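Local structure of fructosyl amine: oxygen oxidoreductase (Aspergillus fumigatus, 3DJE) at residues I191-N195 against D196-A200; L225-K228 against N229-P233; V385-K388 against I389-L392; M419-H422 against D423-E426. The protein oxidatively deglycates fructosyl amino acids, using bound FAD as cofactor and molecular oxygen as electron acceptor. One frame throughout, in Å; residues are numbered along the deposited sequence.

Contact 1: I191-N195 against D196-A200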
# COMPACT_ATOMS: atom_id res chain seq x y z
N ILE A 191 -22.89 10.79 -7.66
CA ILE A 191 -24.01 11.56 -8.22
C ILE A 191 -23.56 12.21 -9.52
O ILE A 191 -22.75 13.12 -9.49
CB ILE A 191 -24.51 12.65 -7.25
CG1 ILE A 191 -25.01 12.03 -5.94
CG2 ILE A 191 -25.63 13.49 -7.90
CD1 ILE A 191 -25.24 13.07 -4.83
N PHE A 192 -24.12 11.76 -10.65
CA PHE A 192 -23.76 12.32 -11.97
C PHE A 192 -24.87 13.24 -12.44
O PHE A 192 -26.00 12.79 -12.69
CB PHE A 192 -23.50 11.22 -12.99
CG PHE A 192 -22.22 10.44 -12.75
CD1 PHE A 192 -21.02 10.85 -13.31
CD2 PHE A 192 -22.23 9.28 -11.96
CE1 PHE A 192 -19.84 10.13 -13.09
CE2 PHE A 192 -21.06 8.55 -11.74
CZ PHE A 192 -19.87 8.97 -12.31
N GLU A 193 -24.56 14.52 -12.54
CA GLU A 193 -25.57 15.53 -12.87
C GLU A 193 -24.93 16.57 -13.76
O GLU A 193 -23.91 17.17 -13.39
CB GLU A 193 -26.07 16.18 -11.58
CG GLU A 193 -27.09 17.31 -11.70
CD GLU A 193 -27.25 18.04 -10.37
OE1 GLU A 193 -26.84 19.22 -10.28
OE2 GLU A 193 -27.74 17.43 -9.39
N ASN A 194 -25.52 16.76 -14.94
CA ASN A 194 -25.03 17.78 -15.88
C ASN A 194 -23.52 17.71 -16.15
O ASN A 194 -22.79 18.72 -16.08
CB ASN A 194 -25.47 19.17 -15.41
CG ASN A 194 -26.98 19.35 -15.46
OD1 ASN A 194 -27.64 18.90 -16.40
ND2 ASN A 194 -27.54 20.01 -14.44
N ASN A 195 -23.06 16.50 -16.47
CA ASN A 195 -21.66 16.19 -16.77
C ASN A 195 -20.67 16.56 -15.67
O ASN A 195 -19.53 16.93 -15.95
CB ASN A 195 -21.22 16.78 -18.13
CG ASN A 195 -21.77 16.00 -19.30
OD1 ASN A 195 -22.47 15.00 -19.14
ND2 ASN A 195 -21.44 16.45 -20.51
N ASP A 196 -21.11 16.45 -14.43
CA ASP A 196 -20.22 16.64 -13.29
C ASP A 196 -20.60 15.63 -12.21
O ASP A 196 -21.67 15.01 -12.28
CB ASP A 196 -20.37 18.08 -12.76
CG ASP A 196 -19.26 18.48 -11.81
OD1 ASP A 196 -18.25 17.78 -11.71
OD2 ASP A 196 -19.43 19.54 -11.16
N VAL A 197 -19.70 15.45 -11.25
CA VAL A 197 -19.97 14.65 -10.05
C VAL A 197 -20.32 15.59 -8.91
O VAL A 197 -19.52 16.48 -8.57
CB VAL A 197 -18.76 13.78 -9.67
CG1 VAL A 197 -18.94 13.20 -8.24
CG2 VAL A 197 -18.59 12.67 -10.72
N LYS A 198 -21.50 15.39 -8.32
CA LYS A 198 -22.05 16.30 -7.32
C LYS A 198 -22.01 15.75 -5.90
O LYS A 198 -22.52 16.39 -4.98
CB LYS A 198 -23.51 16.69 -7.66
CG LYS A 198 -23.70 17.40 -9.01
CD LYS A 198 -22.78 18.59 -9.20
CE LYS A 198 -23.12 19.32 -10.50
NZ LYS A 198 -22.16 20.45 -10.78
N GLY A 199 -21.40 14.58 -5.74
CA GLY A 199 -21.32 13.89 -4.43
C GLY A 199 -21.51 12.40 -4.61
O GLY A 199 -21.12 11.83 -5.64
N ALA A 200 -22.11 11.77 -3.61
CA ALA A 200 -22.29 10.30 -3.60
C ALA A 200 -23.58 9.89 -2.93
O ALA A 200 -24.14 10.63 -2.12
CB ALA A 200 -21.12 9.63 -2.89
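Ile-191, Phe-192 and Glu-193 meet Asp-196, Val-197 and Lys-198 across the closed end of a beta hairpin, made by strands 187-193 and 196-202. The tip is Asn-194 and Asn-195, both with positive phi. Near it, Glu-193 N gives Asp-196 O a straight bond of 2.9 Å. Further back, Lys-198 N bonds Ile-191 O at 2.8 Å, but Ile-191 N goes to Gly-199 O. Lys-198 and Gly-199 thus both face Ile-191, as in a beta bulge, and Gly-199 has a backbone shape that favours glycine. On one face, Phe-192 runs alongside Val-197, with CE1 of the ring 3.7 Å from Val-197 CG2. Lys-198 crosses both Ile-191 and Glu-193 at about a right angle, its CG lying 3.7 Å from Glu-193 CB. A bend at chi2 (-52°) brings Lys-198 NZ back to Asp-196 OD2 in a 2.9 Å salt bridge on the anti side of the carboxylate. Asp-196 OD2 also bonds Ser-355 OG, while the Glu-193 carboxylate pairs with Arg-209. This is a beta hairpin of a small antiparallel sheet, with a beta bulge behind its tip at Lys-198 and Gly-199.

Contact 2: L225-K228 against N229-P233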
# COMPACT_ATOMS: atom_id res chain seq x y z
N LEU A 225 -16.20 4.99 -11.44
CA LEU A 225 -15.81 5.88 -12.51
C LEU A 225 -15.16 5.06 -13.61
O LEU A 225 -14.50 4.06 -13.32
CB LEU A 225 -14.77 6.89 -11.96
CG LEU A 225 -14.25 8.04 -12.81
CD1 LEU A 225 -15.29 9.13 -12.89
CD2 LEU A 225 -12.97 8.60 -12.22
N ASP A 226 -15.29 5.51 -14.86
CA ASP A 226 -14.54 4.93 -15.97
C ASP A 226 -13.11 5.46 -15.99
O ASP A 226 -12.87 6.59 -16.41
CB ASP A 226 -15.24 5.26 -17.30
CG ASP A 226 -14.58 4.58 -18.50
OD1 ASP A 226 -13.58 3.85 -18.35
OD2 ASP A 226 -15.09 4.79 -19.63
N PHE A 227 -12.16 4.64 -15.53
CA PHE A 227 -10.76 5.04 -15.52
C PHE A 227 -10.03 4.85 -16.84
O PHE A 227 -8.81 5.03 -16.92
CB PHE A 227 -10.00 4.35 -14.38
CG PHE A 227 -10.21 5.00 -13.04
CD1 PHE A 227 -11.29 4.62 -12.24
CD2 PHE A 227 -9.35 6.00 -12.60
CE1 PHE A 227 -11.49 5.22 -10.99
CE2 PHE A 227 -9.54 6.60 -11.34
CZ PHE A 227 -10.62 6.22 -10.55
N LYS A 228 -10.76 4.45 -17.89
CA LYS A 228 -10.11 4.22 -19.19
C LYS A 228 -8.90 3.27 -19.09
O LYS A 228 -7.82 3.55 -19.64
CB LYS A 228 -9.70 5.56 -19.82
CG LYS A 228 -10.78 6.64 -19.83
CD LYS A 228 -11.97 6.24 -20.69
CE LYS A 228 -13.01 7.34 -20.75
NZ LYS A 228 -14.27 6.85 -21.37
N ASN A 229 -9.08 2.17 -18.35
CA ASN A 229 -8.07 1.13 -18.16
C ASN A 229 -6.84 1.57 -17.38
O ASN A 229 -5.84 0.87 -17.35
CB ASN A 229 -7.66 0.47 -19.50
CG ASN A 229 -8.85 -0.16 -20.22
OD1 ASN A 229 -9.69 -0.82 -19.59
ND2 ASN A 229 -8.93 0.05 -21.52
N GLN A 230 -6.92 2.73 -16.71
CA GLN A 230 -5.76 3.21 -15.95
C GLN A 230 -5.45 2.42 -14.68
O GLN A 230 -4.31 2.44 -14.20
CB GLN A 230 -5.89 4.68 -15.60
CG GLN A 230 -5.68 5.63 -16.76
CD GLN A 230 -5.97 7.05 -16.36
OE1 GLN A 230 -5.08 7.78 -15.91
NE2 GLN A 230 -7.23 7.46 -16.49
N LEU A 231 -6.45 1.72 -14.12
CA LEU A 231 -6.23 1.00 -12.85
C LEU A 231 -6.38 -0.51 -12.99
O LEU A 231 -7.36 -0.97 -13.56
CB LEU A 231 -7.16 1.52 -11.75
CG LEU A 231 -7.12 3.01 -11.37
CD1 LEU A 231 -8.20 3.31 -10.32
CD2 LEU A 231 -5.74 3.38 -10.83
N ARG A 232 -5.44 -1.27 -12.44
CA ARG A 232 -5.58 -2.72 -12.34
C ARG A 232 -5.61 -3.11 -10.87
O ARG A 232 -4.55 -3.20 -10.23
CB ARG A 232 -4.41 -3.46 -13.04
CG ARG A 232 -4.59 -4.99 -13.02
CD ARG A 232 -3.32 -5.72 -13.50
NE ARG A 232 -2.21 -5.56 -12.55
CZ ARG A 232 -0.96 -5.95 -12.79
NH1 ARG A 232 -0.64 -6.49 -13.97
NH2 ARG A 232 -0.01 -5.76 -11.87
N PRO A 233 -6.81 -3.35 -10.31
CA PRO A 233 -6.88 -3.89 -8.95
C PRO A 233 -6.12 -5.21 -8.86
O PRO A 233 -6.35 -6.12 -9.66
CB PRO A 233 -8.38 -4.08 -8.72
CG PRO A 233 -9.02 -3.07 -9.60
CD PRO A 233 -8.16 -3.10 -10.86
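The backbone reverses in a type I' beta turn from Phe-227 to Gln-230, closed by Gln-230 N bonding Phe-227 O at 3.0 Å. The same carbonyl oxygen is gripped twice by one residue. Gln-230 NE2 reaches Phe-227 O at 2.9 Å from the opposite face of the carbonyl plane, and the oxygen lies close to the plane of the amide group. The chain of Gln-230 starts beside its backbone N (chi1 -74°) and then runs extended, which brings the amide round to the turn. The amide oxygen is held as well: Gln-230 OE1 accepts from Asn-396 N.

The ring of Phe-227 is covered on both faces by leucines. Leu-231 CD1 sits almost exactly over its centre, 3.5 Å from the centroid and 4° off the normal, a CH-pi contact. Leu-225 CD2 lies on the other face, displaced toward the rim. Ahead of the turn, Asp-226 OD1 accepts from Lys-228 N at 2.9 Å, an Asx turn. The other oxygen, Asp-226 OD2, makes a salt bridge of 2.8 Å with Lys-228 NZ, which the bend at chi2 of the lysine helps to bring back.

The turn leads straight into strand 232-242. Phe-227 rests on Leu-358 and Cys-360 of strand 356-360 and on Leu-346 of strand 346-347. Gln-230 touches Ala-400 of helix 397-400.

Contact 3: V385-K388 against I389-L392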
# COMPACT_ATOMS: atom_id res chain seq x y z
N VAL A 385 -0.54 21.99 -7.89
CA VAL A 385 0.49 20.98 -8.16
C VAL A 385 1.51 21.57 -9.13
O VAL A 385 1.12 22.12 -10.15
CB VAL A 385 -0.12 19.68 -8.76
CG1 VAL A 385 0.96 18.63 -8.98
CG2 VAL A 385 -1.20 19.11 -7.85
N PRO A 386 2.82 21.49 -8.80
CA PRO A 386 3.84 21.97 -9.74
C PRO A 386 3.82 21.19 -11.05
O PRO A 386 3.59 19.97 -11.03
CB PRO A 386 5.16 21.69 -9.00
CG PRO A 386 4.78 21.57 -7.57
CD PRO A 386 3.41 20.97 -7.56
N GLN A 387 4.05 21.88 -12.16
CA GLN A 387 3.98 21.26 -13.49
C GLN A 387 4.80 19.97 -13.58
O GLN A 387 4.33 18.97 -14.11
CB GLN A 387 4.41 22.26 -14.58
CG GLN A 387 4.46 21.68 -16.00
CD GLN A 387 3.11 21.17 -16.49
OE1 GLN A 387 2.42 21.87 -17.25
NE2 GLN A 387 2.72 19.97 -16.06
N LYS A 388 6.03 20.01 -13.07
CA LYS A 388 6.93 18.87 -13.10
C LYS A 388 6.29 17.61 -12.51
O LYS A 388 6.38 16.52 -13.09
CB LYS A 388 8.23 19.21 -12.36
CG LYS A 388 9.22 18.06 -12.24
CD LYS A 388 10.40 18.44 -11.33
CE LYS A 388 11.54 17.42 -11.43
NZ LYS A 388 12.17 17.38 -12.79
N ILE A 389 5.63 17.77 -11.36
CA ILE A 389 5.01 16.65 -10.67
C ILE A 389 3.71 16.27 -11.38
O ILE A 389 3.46 15.08 -11.66
CB ILE A 389 4.75 16.98 -9.18
CG1 ILE A 389 6.09 17.22 -8.47
CG2 ILE A 389 3.94 15.86 -8.49
CD1 ILE A 389 5.94 17.74 -7.06
N HIS A 390 2.93 17.28 -11.73
CA HIS A 390 1.67 17.06 -12.43
C HIS A 390 1.84 16.18 -13.67
O HIS A 390 1.03 15.29 -13.91
CB HIS A 390 1.03 18.38 -12.82
CG HIS A 390 -0.23 18.21 -13.61
ND1 HIS A 390 -1.37 17.65 -13.07
CD2 HIS A 390 -0.52 18.50 -14.90
CE1 HIS A 390 -2.32 17.63 -14.00
NE2 HIS A 390 -1.83 18.12 -15.12
N GLU A 391 2.88 16.44 -14.45
CA GLU A 391 3.10 15.70 -15.70
C GLU A 391 3.17 14.18 -15.49
O GLU A 391 2.72 13.40 -16.35
CB GLU A 391 4.36 16.22 -16.40
CG GLU A 391 4.41 15.94 -17.90
CD GLU A 391 3.12 16.30 -18.64
OE1 GLU A 391 2.51 17.37 -18.38
OE2 GLU A 391 2.71 15.49 -19.51
N LEU A 392 3.69 13.76 -14.34
CA LEU A 392 3.82 12.34 -14.05
C LEU A 392 2.55 11.70 -13.47
O LEU A 392 2.25 10.55 -13.79
CB LEU A 392 5.00 12.08 -13.10
CG LEU A 392 5.42 10.61 -12.96
CD1 LEU A 392 5.92 10.06 -14.31
CD2 LEU A 392 6.49 10.43 -11.88
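Val-385 comes first, and its CG1 methyl lies 3.6 Å from His-390 N. CG1 is anti to the valine's own backbone N (chi1 -178°), which turns it to the first turn of the helix. There it also touches His-390 CB, and the two side chains are roughly perpendicular. Val-385 also touches Leu-376 and Ala-380 of helix 373-382. Pro-386 follows at the N-cap of helix 387-393. Its carbonyl oxygen takes a nearly straight bond from His-390 N at 2.9 Å, the first i to i+4 bond of the helix, and a weak one from Ile-389 N. Its ring lies alongside Ile-389, with Pro-386 CG 4.0 Å from Ile-389 CD1. Gln-387 opens the helix proper, and Gln-387 O accepts from Glu-391 N at 2.9 Å. A bend at chi2 (62°) carries Gln-387 NE2 to the edge of the His-390 ring, 3.7 Å from His-390 CD2 and close to the ring plane. The amide and ring planes are 42° apart. The carboxylate of Glu-391 runs beside this amide, and its OE2 pairs with Lys-394. Lys-388 comes last, and its NZ forms a salt bridge with Glu-68 of helix 64-83.

Contact 4: M419-H422 against D423-E426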
# COMPACT_ATOMS: atom_id res chain seq x y z
N MSE A 419 -0.99 -13.57 -11.43
CA MSE A 419 -1.92 -14.67 -11.24
C MSE A 419 -3.37 -14.19 -11.15
O MSE A 419 -3.63 -12.99 -11.24
CB MSE A 419 -1.53 -15.46 -9.99
CG MSE A 419 -0.12 -16.01 -10.06
SE MSE A 419 0.52 -16.58 -8.35
CE MSE A 419 0.78 -14.82 -7.55
N ASP A 420 -4.30 -15.13 -11.01
CA ASP A 420 -5.71 -14.78 -10.86
C ASP A 420 -6.41 -15.69 -9.87
O ASP A 420 -6.19 -16.90 -9.85
CB ASP A 420 -6.43 -14.78 -12.23
CG ASP A 420 -7.76 -14.04 -12.19
OD1 ASP A 420 -7.83 -12.89 -12.66
OD2 ASP A 420 -8.74 -14.62 -11.67
N PHE A 421 -7.25 -15.10 -9.03
CA PHE A 421 -7.93 -15.86 -7.98
C PHE A 421 -8.88 -16.93 -8.52
O PHE A 421 -9.18 -17.89 -7.81
CB PHE A 421 -8.67 -14.91 -7.03
CG PHE A 421 -7.76 -14.21 -6.04
CD1 PHE A 421 -7.03 -14.95 -5.11
CD2 PHE A 421 -7.66 -12.82 -6.03
CE1 PHE A 421 -6.19 -14.30 -4.18
CE2 PHE A 421 -6.81 -12.17 -5.10
CZ PHE A 421 -6.09 -12.91 -4.18
N HIS A 422 -9.34 -16.76 -9.76
CA HIS A 422 -10.17 -17.79 -10.41
C HIS A 422 -9.42 -19.11 -10.58
O HIS A 422 -10.04 -20.17 -10.70
CB HIS A 422 -10.71 -17.31 -11.76
CG HIS A 422 -11.76 -16.24 -11.63
ND1 HIS A 422 -11.45 -14.90 -11.66
CD2 HIS A 422 -13.10 -16.32 -11.46
CE1 HIS A 422 -12.56 -14.19 -11.52
NE2 HIS A 422 -13.58 -15.03 -11.39
N ASP A 423 -8.09 -19.04 -10.59
CA ASP A 423 -7.22 -20.23 -10.69
C ASP A 423 -6.95 -20.89 -9.34
O ASP A 423 -6.39 -21.99 -9.28
CB ASP A 423 -5.90 -19.88 -11.37
CG ASP A 423 -6.07 -19.36 -12.79
OD1 ASP A 423 -7.14 -19.57 -13.40
OD2 ASP A 423 -5.12 -18.74 -13.31
N VAL A 424 -7.33 -20.21 -8.26
CA VAL A 424 -7.11 -20.73 -6.90
C VAL A 424 -8.24 -21.68 -6.52
O VAL A 424 -9.41 -21.32 -6.59
CB VAL A 424 -7.00 -19.58 -5.86
CG1 VAL A 424 -6.81 -20.14 -4.45
CG2 VAL A 424 -5.85 -18.65 -6.23
N LYS A 425 -7.85 -22.89 -6.11
CA LYS A 425 -8.78 -23.97 -5.74
C LYS A 425 -8.82 -24.26 -4.24
O LYS A 425 -9.80 -24.82 -3.74
CB LYS A 425 -8.41 -25.26 -6.49
CG LYS A 425 -9.20 -25.52 -7.78
CD LYS A 425 -8.78 -24.62 -8.94
CE LYS A 425 -9.95 -24.36 -9.88
NZ LYS A 425 -9.55 -23.60 -11.09
N GLU A 426 -7.76 -23.89 -3.54
CA GLU A 426 -7.63 -24.20 -2.12
C GLU A 426 -7.08 -23.00 -1.37
O GLU A 426 -6.15 -22.34 -1.84
CB GLU A 426 -6.70 -25.41 -1.92
CG GLU A 426 -7.26 -26.72 -2.45
CD GLU A 426 -6.25 -27.85 -2.40
OE1 GLU A 426 -5.96 -28.34 -1.28
OE2 GLU A 426 -5.74 -28.24 -3.47
O HOH W 1 -3.26 -17.74 -11.73
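Phe-421 and Val-424 project together where strand 419-420 runs into a short 3-10 segment that begins with an Asx turn. Phe-421 CD1 is 4.0 Å from Val-424 CG2, and the methyl meets the ring obliquely. The ring also stacks on Tyr-284 and meets Phe-300 edge-to-face, so it is held in an aromatic cluster. Both Phe-421 and Val-424 touch Pro-306. Two backbone bonds of 3.0 Å, Asp-423 N to Asp-420 O and Val-424 N to Phe-421 O, wind the chain here.

Asp-420 and His-422 face each other differently. The histidine turns its ring edge to the carboxylate, and ND1 donates to Asp-420 OD2 at 2.7 Å, on the syn side and near the ring plane. His-422 N reaches the same oxygen on its anti lone pair at 2.9 Å and closes the Asx turn. Two donors of one residue thus hold OD2; the ND1 bond helps to fix the ring's rotation, and the backbone bond helps to hold the carboxylate. Asp-420 OD1 is taken up by Thr-285 OG1 and Met-287 N of strand 274-289. One water bridges the backbone of Asp-420 and the carboxylate of Asp-423, accepting from Asp-420 N at 2.9 Å and donating to Asp-423 OD2 at 2.6 Å.

In the fold
None of the four contacts touches another. Contacts 1 and 2 are nearest, with about 5 Å between their closest atoms and 19 Å between centres. Contact 2 is about 8 Å from both contact 3 and contact 4 by nearest atoms, whereas contacts 3 and 4 lie 39 Å apart between centres. Contacts 2 and 4 reach the same large mixed sheet, through strands 232-242 and 419-420. The FAD lies near three of them: about 8 Å from the side chain of Ala-200, 9 Å from Leu-231 and 10 Å from Phe-421. In contact 3, Ile-389 is about 11 Å from FAD-binding Trp-17 between side chains. The bound FSA is about 12 Å from Phe-421 and 13 Å from Leu-231.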